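Local coordinates for extracellular solute-binding protein, family 1 (Bifidobacterium longum subsp. infantis ATCC 15697, PDB 3QUF), which probably binds a solute outside the cell and delivers it to a membrane transporter, as bacterial family 1 solute-binding proteins do, at residues V370-P373 against V378-T381; S33-F38 against Q75-G80; G44-G49 against L321-S326. All coordinates share one frame; numbering follows the deposited sequence. Where two conformers were deposited one is given.

Contact 1 (V370-P373 against V378-T381)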
# COMPACT_ATOMS: atom_id res chain seq x y z
N VAL A 370 -5.84 2.24 2.24
CA VAL A 370 -7.12 2.66 1.67
C VAL A 370 -6.91 3.04 0.19
O VAL A 370 -6.38 4.12 -0.12
CB VAL A 370 -7.77 3.81 2.42
CG1 VAL A 370 -9.13 4.17 1.79
CG2 VAL A 370 -8.05 3.41 3.94
N ASN A 371 -7.33 2.15 -0.70
CA ASN A 371 -7.15 2.33 -2.15
C ASN A 371 -8.53 2.62 -2.74
O ASN A 371 -9.28 1.72 -3.18
CB ASN A 371 -6.47 1.09 -2.77
CG ASN A 371 -5.01 0.98 -2.42
OD1 ASN A 371 -4.52 -0.04 -1.89
ND2 ASN A 371 -4.30 2.02 -2.71
N TRP A 372 -8.92 3.89 -2.72
CA TRP A 372 -10.28 4.27 -3.06
C TRP A 372 -10.63 3.82 -4.49
O TRP A 372 -9.83 4.04 -5.39
CB TRP A 372 -10.45 5.77 -3.05
CG TRP A 372 -9.72 6.50 -1.94
CD1 TRP A 372 -8.46 6.98 -1.99
CD2 TRP A 372 -10.23 6.85 -0.65
NE1 TRP A 372 -8.14 7.61 -0.81
CE2 TRP A 372 -9.22 7.55 0.02
CE3 TRP A 372 -11.46 6.69 -0.02
CZ2 TRP A 372 -9.39 8.07 1.29
CZ3 TRP A 372 -11.62 7.20 1.25
CH2 TRP A 372 -10.60 7.85 1.89
N PRO A 373 -11.80 3.22 -4.69
CA PRO A 373 -12.13 2.80 -6.06
C PRO A 373 -12.68 3.86 -6.98
O PRO A 373 -12.92 3.60 -8.16
CB PRO A 373 -13.16 1.68 -5.85
CG PRO A 373 -13.78 2.00 -4.56
CD PRO A 373 -12.65 2.52 -3.72
N VAL A 378 -9.39 12.97 -5.08
CA VAL A 378 -10.39 13.75 -4.44
C VAL A 378 -10.59 13.27 -3.00
O VAL A 378 -10.68 14.08 -2.07
CB VAL A 378 -11.74 13.74 -5.19
CG1 VAL A 378 -12.85 14.39 -4.40
CG2 VAL A 378 -11.62 14.42 -6.57
N MSE A 379 -10.67 11.96 -2.84
CA MSE A 379 -10.95 11.38 -1.53
C MSE A 379 -9.74 11.49 -0.59
O MSE A 379 -9.92 11.80 0.58
CB MSE A 379 -11.40 9.94 -1.66
CG MSE A 379 -12.77 9.78 -2.18
SE MSE A 379 -14.19 10.74 -1.29
CE MSE A 379 -14.05 10.08 0.50
N SER A 380 -8.55 11.29 -1.09
CA SER A 380 -7.35 11.46 -0.26
C SER A 380 -7.25 12.91 0.22
O SER A 380 -6.95 13.14 1.38
CB SER A 380 -6.08 11.03 -0.99
OG SER A 380 -5.96 9.61 -0.99
N THR A 381 -7.50 13.86 -0.66
CA THR A 381 -7.46 15.27 -0.29
C THR A 381 -8.44 15.57 0.84
O THR A 381 -8.11 16.26 1.79
CB THR A 381 -7.80 16.17 -1.51
OG1 THR A 381 -6.78 15.99 -2.49
CG2 THR A 381 -7.90 17.64 -1.09
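The indole of Trp372 stands between two aliphatic groups, and their heights measure how closely it is sandwiched. On one face lies CB of Met379, modelled as selenomethionine, 3.4 Å above the ring plane and over its centre. On the opposite face Val370 CG1, from the same loop as the indole, lies 3.6 Å above the plane. The closest approach of Met379 to the indole is CB to Trp372 CD2, 3.5 Å. Measured to the six-membered ring, this CB is only 17° off the normal, which makes it a CH-pi contact over the face.

The two side chains cross at about a right angle. Met379 folds back at chi2 and chi3 (-53° and -58°), and this brings its CE to 3.8 Å from Trp372 CZ3.

At the indole edge, Trp372 NE1 donates to Ser380 OG over 3.0 Å. The bond is bent, and OG lies somewhat out of the ring plane. Ser380 OG accepts from the buried indole N-H and has a second, weak hydrogen bond to Pro376 O, one helical turn earlier.

Leu404 and Lys407 of helix 397-408 pack on Met379, and Trp212 touches Trp372. With Met379 SE 5.4 Å from the six-ring centroid and oblique to it, the arrangement is a Met-aromatic contact joining the loop after strand 367-368 to the first turns of helix 376-391.

Contact 2 (S33-F38 against Q75-G80)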
# COMPACT_ATOMS: atom_id res chain seq x y z
N SER A 33 3.19 -5.71 -27.43
CA SER A 33 3.63 -4.47 -26.84
C SER A 33 3.28 -4.41 -25.36
O SER A 33 2.33 -5.05 -24.91
CB SER A 33 3.05 -3.27 -27.56
OG SER A 33 1.65 -3.40 -27.61
N PHE A 34 4.06 -3.64 -24.62
CA PHE A 34 3.85 -3.45 -23.18
C PHE A 34 4.02 -1.98 -22.92
O PHE A 34 5.08 -1.43 -23.27
CB PHE A 34 4.89 -4.27 -22.42
CG PHE A 34 4.93 -4.09 -20.91
CD1 PHE A 34 3.85 -3.67 -20.17
CD2 PHE A 34 6.11 -4.38 -20.24
CE1 PHE A 34 3.96 -3.51 -18.77
CE2 PHE A 34 6.22 -4.22 -18.87
CZ PHE A 34 5.18 -3.79 -18.14
N TYR A 35 2.97 -1.31 -22.47
CA TYR A 35 3.08 0.09 -22.06
C TYR A 35 3.19 0.04 -20.56
O TYR A 35 2.22 -0.25 -19.85
CB TYR A 35 1.87 0.91 -22.49
CG TYR A 35 2.05 2.38 -22.21
CD1 TYR A 35 3.22 3.03 -22.59
CD2 TYR A 35 1.10 3.13 -21.59
CE1 TYR A 35 3.41 4.40 -22.35
CE2 TYR A 35 1.27 4.50 -21.34
CZ TYR A 35 2.43 5.11 -21.71
OH TYR A 35 2.65 6.46 -21.53
N SER A 36 4.40 0.28 -20.07
CA SER A 36 4.78 0.02 -18.67
C SER A 36 4.73 1.25 -17.75
O SER A 36 5.29 2.30 -18.06
CB SER A 36 6.19 -0.55 -18.64
OG SER A 36 6.65 -0.77 -17.32
N TYR A 37 4.04 1.11 -16.63
CA TYR A 37 4.08 2.11 -15.55
C TYR A 37 5.48 2.18 -14.94
O TYR A 37 5.93 3.23 -14.46
CB TYR A 37 3.10 1.70 -14.49
CG TYR A 37 3.12 2.51 -13.23
CD1 TYR A 37 2.51 3.73 -13.16
CD2 TYR A 37 3.82 2.05 -12.15
CE1 TYR A 37 2.53 4.46 -11.97
CE2 TYR A 37 3.86 2.76 -10.96
CZ TYR A 37 3.23 3.97 -10.90
OH TYR A 37 3.28 4.68 -9.71
N PHE A 38 6.15 1.04 -14.95
CA PHE A 38 7.48 0.90 -14.33
C PHE A 38 8.54 1.37 -15.27
O PHE A 38 8.52 1.11 -16.48
CB PHE A 38 7.67 -0.57 -13.96
CG PHE A 38 6.72 -1.04 -12.92
CD1 PHE A 38 6.88 -0.67 -11.60
CD2 PHE A 38 5.56 -1.75 -13.27
CE1 PHE A 38 5.96 -1.08 -10.65
CE2 PHE A 38 4.66 -2.14 -12.31
CZ PHE A 38 4.86 -1.80 -11.02
N GLN A 75 -4.93 5.46 -21.30
CA GLN A 75 -6.35 5.48 -21.65
C GLN A 75 -6.52 5.79 -23.15
O GLN A 75 -7.34 5.15 -23.86
CB GLN A 75 -7.09 6.51 -20.82
CG GLN A 75 -8.58 6.53 -21.05
CD GLN A 75 -9.27 7.52 -20.14
OE1 GLN A 75 -8.92 7.64 -18.96
NE2 GLN A 75 -10.24 8.25 -20.68
N THR A 76 -5.73 6.73 -23.65
CA THR A 76 -5.76 7.04 -25.06
C THR A 76 -5.36 5.85 -25.92
O THR A 76 -6.00 5.57 -26.91
CB THR A 76 -4.87 8.26 -25.39
OG1 THR A 76 -5.35 9.37 -24.63
CG2 THR A 76 -4.95 8.61 -26.88
N ARG A 77 -4.29 5.17 -25.52
CA ARG A 77 -3.83 4.04 -26.29
C ARG A 77 -4.82 2.88 -26.26
O ARG A 77 -4.99 2.20 -27.27
CB ARG A 77 -2.48 3.60 -25.83
CG ARG A 77 -1.42 4.63 -26.11
CD ARG A 77 -0.07 4.18 -25.74
NE ARG A 77 0.86 5.28 -25.97
CZ ARG A 77 2.19 5.20 -26.02
NH1 ARG A 77 2.81 4.03 -25.89
NH2 ARG A 77 2.90 6.31 -26.24
N LEU A 78 -5.47 2.66 -25.13
CA LEU A 78 -6.47 1.60 -25.03
C LEU A 78 -7.66 1.90 -25.90
O LEU A 78 -8.30 0.98 -26.39
CB LEU A 78 -6.93 1.34 -23.59
CG LEU A 78 -5.84 0.74 -22.72
CD1 LEU A 78 -6.34 0.71 -21.28
CD2 LEU A 78 -5.46 -0.67 -23.19
N ALA A 79 -7.96 3.19 -26.08
CA ALA A 79 -9.09 3.62 -26.89
C ALA A 79 -8.80 3.63 -28.39
O ALA A 79 -9.74 3.70 -29.17
CB ALA A 79 -9.54 5.04 -26.45
N GLY A 80 -7.53 3.62 -28.79
CA GLY A 80 -7.14 3.78 -30.18
C GLY A 80 -7.13 2.46 -30.94
O GLY A 80 -7.64 1.47 -30.46
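Arg77 reaches from helix 67-79 to the ring of Tyr35 on strand 30-36, and its course can be traced atom by atom. CB already leaves the helix toward the strand. CG stands anti to the carbonyl carbon (chi1 -66°), and from CG to NE the chain runs fully extended, a spacer that spans the gap between backbones whose nearest CA atoms, those of Tyr35 and Arg77, are 9.0 Å apart. The side chains of Arg77 and Tyr35 both touch Pro84.

The two elements belong to a beta-alpha-beta crossover: helix 67-79 links strand 57-63 to strand 86-89, and strand 30-36, paired in parallel with both, lies between them in the sheet under the helix.

Past NE the guanidinium settles over one face of the Tyr35 ring. Arg77 CZ lies 3.9 Å from Tyr35 CE1 and is offset toward the rim. The planes are inclined by 30°, and CZ is 4.3 Å from the ring centroid, 24° off the normal, so the contact is both a stack and a cation-pi interaction.

NH1 comes nearest, 3.5 Å from Tyr35 CD1 and 3.6 Å from Tyr35 CE1. It also hydrogen-bonds to Gln62 OE1 of strand 57-63, which helps fix the guanidinium's rotation. The same helix also holds the phenol: Tyr35 OH hydrogen-bonds to Thr73 OG1, and Tyr70 stacks with the ring.

Contact 3 (G44-G49 against L321-S326)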
# COMPACT_ATOMS: atom_id res chain seq x y z
N GLY A 44 13.26 -3.45 -16.39
CA GLY A 44 14.08 -3.76 -17.56
C GLY A 44 14.70 -5.14 -17.54
O GLY A 44 14.77 -5.79 -18.57
N GLU A 45 15.18 -5.58 -16.38
CA GLU A 45 15.78 -6.92 -16.25
C GLU A 45 14.74 -8.02 -16.45
O GLU A 45 15.06 -9.11 -17.01
CB GLU A 45 16.48 -7.14 -14.90
CG GLU A 45 17.04 -8.57 -14.75
CD GLU A 45 17.98 -8.77 -13.57
OE1 GLU A 45 18.07 -7.86 -12.72
OE2 GLU A 45 18.64 -9.83 -13.51
N VAL A 46 13.51 -7.77 -16.01
CA VAL A 46 12.43 -8.71 -16.27
C VAL A 46 12.21 -8.83 -17.79
O VAL A 46 12.14 -9.94 -18.35
CB VAL A 46 11.09 -8.28 -15.57
CG1 VAL A 46 9.94 -9.18 -15.98
CG2 VAL A 46 11.25 -8.28 -14.06
N VAL A 47 12.10 -7.69 -18.46
CA VAL A 47 11.90 -7.66 -19.91
C VAL A 47 13.04 -8.42 -20.62
O VAL A 47 12.78 -9.27 -21.45
CB VAL A 47 11.69 -6.22 -20.40
CG1 VAL A 47 11.70 -6.12 -21.95
CG2 VAL A 47 10.35 -5.72 -19.90
N LYS A 48 14.28 -8.11 -20.24
CA LYS A 48 15.46 -8.73 -20.86
C LYS A 48 15.44 -10.23 -20.68
O LYS A 48 15.64 -10.99 -21.65
CB LYS A 48 16.73 -8.10 -20.30
CG LYS A 48 16.97 -6.69 -20.83
CD LYS A 48 18.30 -6.09 -20.30
CE LYS A 48 18.23 -4.54 -20.06
NZ LYS A 48 17.86 -4.09 -18.64
N GLY A 49 15.16 -10.67 -19.46
CA GLY A 49 15.11 -12.10 -19.17
C GLY A 49 14.03 -12.81 -19.93
O GLY A 49 14.25 -13.88 -20.49
N LEU A 321 3.14 -12.71 -18.38
CA LEU A 321 2.61 -12.72 -17.01
C LEU A 321 3.09 -13.93 -16.24
O LEU A 321 3.45 -13.81 -15.06
CB LEU A 321 1.08 -12.58 -17.01
CG LEU A 321 0.60 -11.10 -17.01
CD1 LEU A 321 0.93 -10.34 -18.20
CD2 LEU A 321 -0.94 -11.05 -16.79
N ALA A 322 3.18 -15.07 -16.90
CA ALA A 322 3.70 -16.27 -16.27
C ALA A 322 5.15 -16.12 -15.87
O ALA A 322 5.55 -16.63 -14.83
CB ALA A 322 3.53 -17.48 -17.20
N TYR A 323 5.94 -15.46 -16.72
CA TYR A 323 7.34 -15.18 -16.40
C TYR A 323 7.48 -14.24 -15.23
O TYR A 323 8.36 -14.41 -14.36
CB TYR A 323 8.06 -14.61 -17.64
CG TYR A 323 9.52 -14.33 -17.37
CD1 TYR A 323 10.45 -15.34 -17.38
CD2 TYR A 323 9.94 -13.06 -17.07
CE1 TYR A 323 11.78 -15.08 -17.12
CE2 TYR A 323 11.29 -12.79 -16.80
CZ TYR A 323 12.18 -13.81 -16.82
OH TYR A 323 13.52 -13.60 -16.57
N LEU A 324 6.66 -13.21 -15.20
CA LEU A 324 6.63 -12.26 -14.07
C LEU A 324 6.40 -13.02 -12.77
O LEU A 324 7.12 -12.81 -11.78
CB LEU A 324 5.54 -11.19 -14.24
CG LEU A 324 5.85 -9.93 -15.05
CD1 LEU A 324 4.55 -9.21 -15.47
CD2 LEU A 324 6.73 -9.01 -14.27
N ASN A 325 5.42 -13.91 -12.79
CA ASN A 325 5.15 -14.83 -11.66
C ASN A 325 5.92 -16.13 -11.76
O ASN A 325 5.33 -17.22 -11.82
CB ASN A 325 3.66 -15.08 -11.48
CG ASN A 325 3.34 -15.81 -10.19
OD1 ASN A 325 4.17 -15.84 -9.27
ND2 ASN A 325 2.23 -16.51 -10.17
N SER A 326 7.24 -16.00 -11.81
CA SER A 326 8.19 -17.11 -11.78
C SER A 326 9.34 -16.70 -10.85
O SER A 326 9.55 -15.53 -10.57
CB SER A 326 8.75 -17.44 -13.17
OG SER A 326 9.68 -16.46 -13.66
O HOH W 1 14.60 -11.44 -15.43
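Two helices that cover the central sheet of this solute-binding fold meet here: helix 40-53, the link of the crossover from strand 30-36 to strand 57-63, and the C-terminal end of helix 311-324. Both reach the sheet, Val47 through Leu59 and Val61 of strand 57-63, and Leu324 through Phe303 of strand 295-305.

Between them the apolar part is carried by Val46. Its CG1, anti to the backbone N (chi1 174°), faces Leu324 CD2 at 3.6 Å, in one of the two conformers of that leucine, the side chains crossing at about a right angle. The same Val46 CG1 sits at the edge of the Tyr323 ring, in its plane, 3.9 Å from Tyr323 CE2. Ala332 and Phe333 of the next helix, 327-337, also pack on Val46.

Tyr323 points toward the partner helix, with CG anti to the backbone N (chi1 -179°), and its ring slides past Val46 to the backbone. Tyr323 CE2 comes to 3.4 Å from Val46 O, while the hydroxyl lies against Gly49, where no side chain intervenes: Tyr323 OH is 3.4 Å from Gly49 CA.

Tyr323 OH also hydrogen-bonds to Glu328 OE2. Its own helix ends just beyond, where Asn325 is the centre of an inverse gamma turn and Ser326 caps the following helix through OG and Gly329 N.

Between the two segments there is no direct hydrogen bond; a water bridges them, donating to Tyr323 OH over 2.7 Å and lying in the ring plane at its edge. The same water donates to Glu45 O over 2.9 Å, an oxygen that already accepts the helical bond from Gly49 N, also at 2.9 Å.

How the contacts relate
Contact 1 is the buried one and lies nearest the chain centre, its own centre about 12 Å away; contacts 2 and 3 are about 23 and 22 Å out and only partly buried. Those two share a neighbourhood, with centres about 18 Å apart, and lie on opposite faces of the sheet: from strand 30-36, Tyr35 faces helix 67-79, whereas the adjacent Phe34 meets Phe320 of helix 311-324. Contact 1 is remote, its centre about 23 Å from contact 2 and 31 Å from contact 3. The chemistry differs accordingly: a doubly covered indole with a direct hydrogen bond in contact 1, a cation over an aromatic ring in contact 2, and a tyrosine and aliphatic side chains packed between helices, with a water bridge, in contact 3.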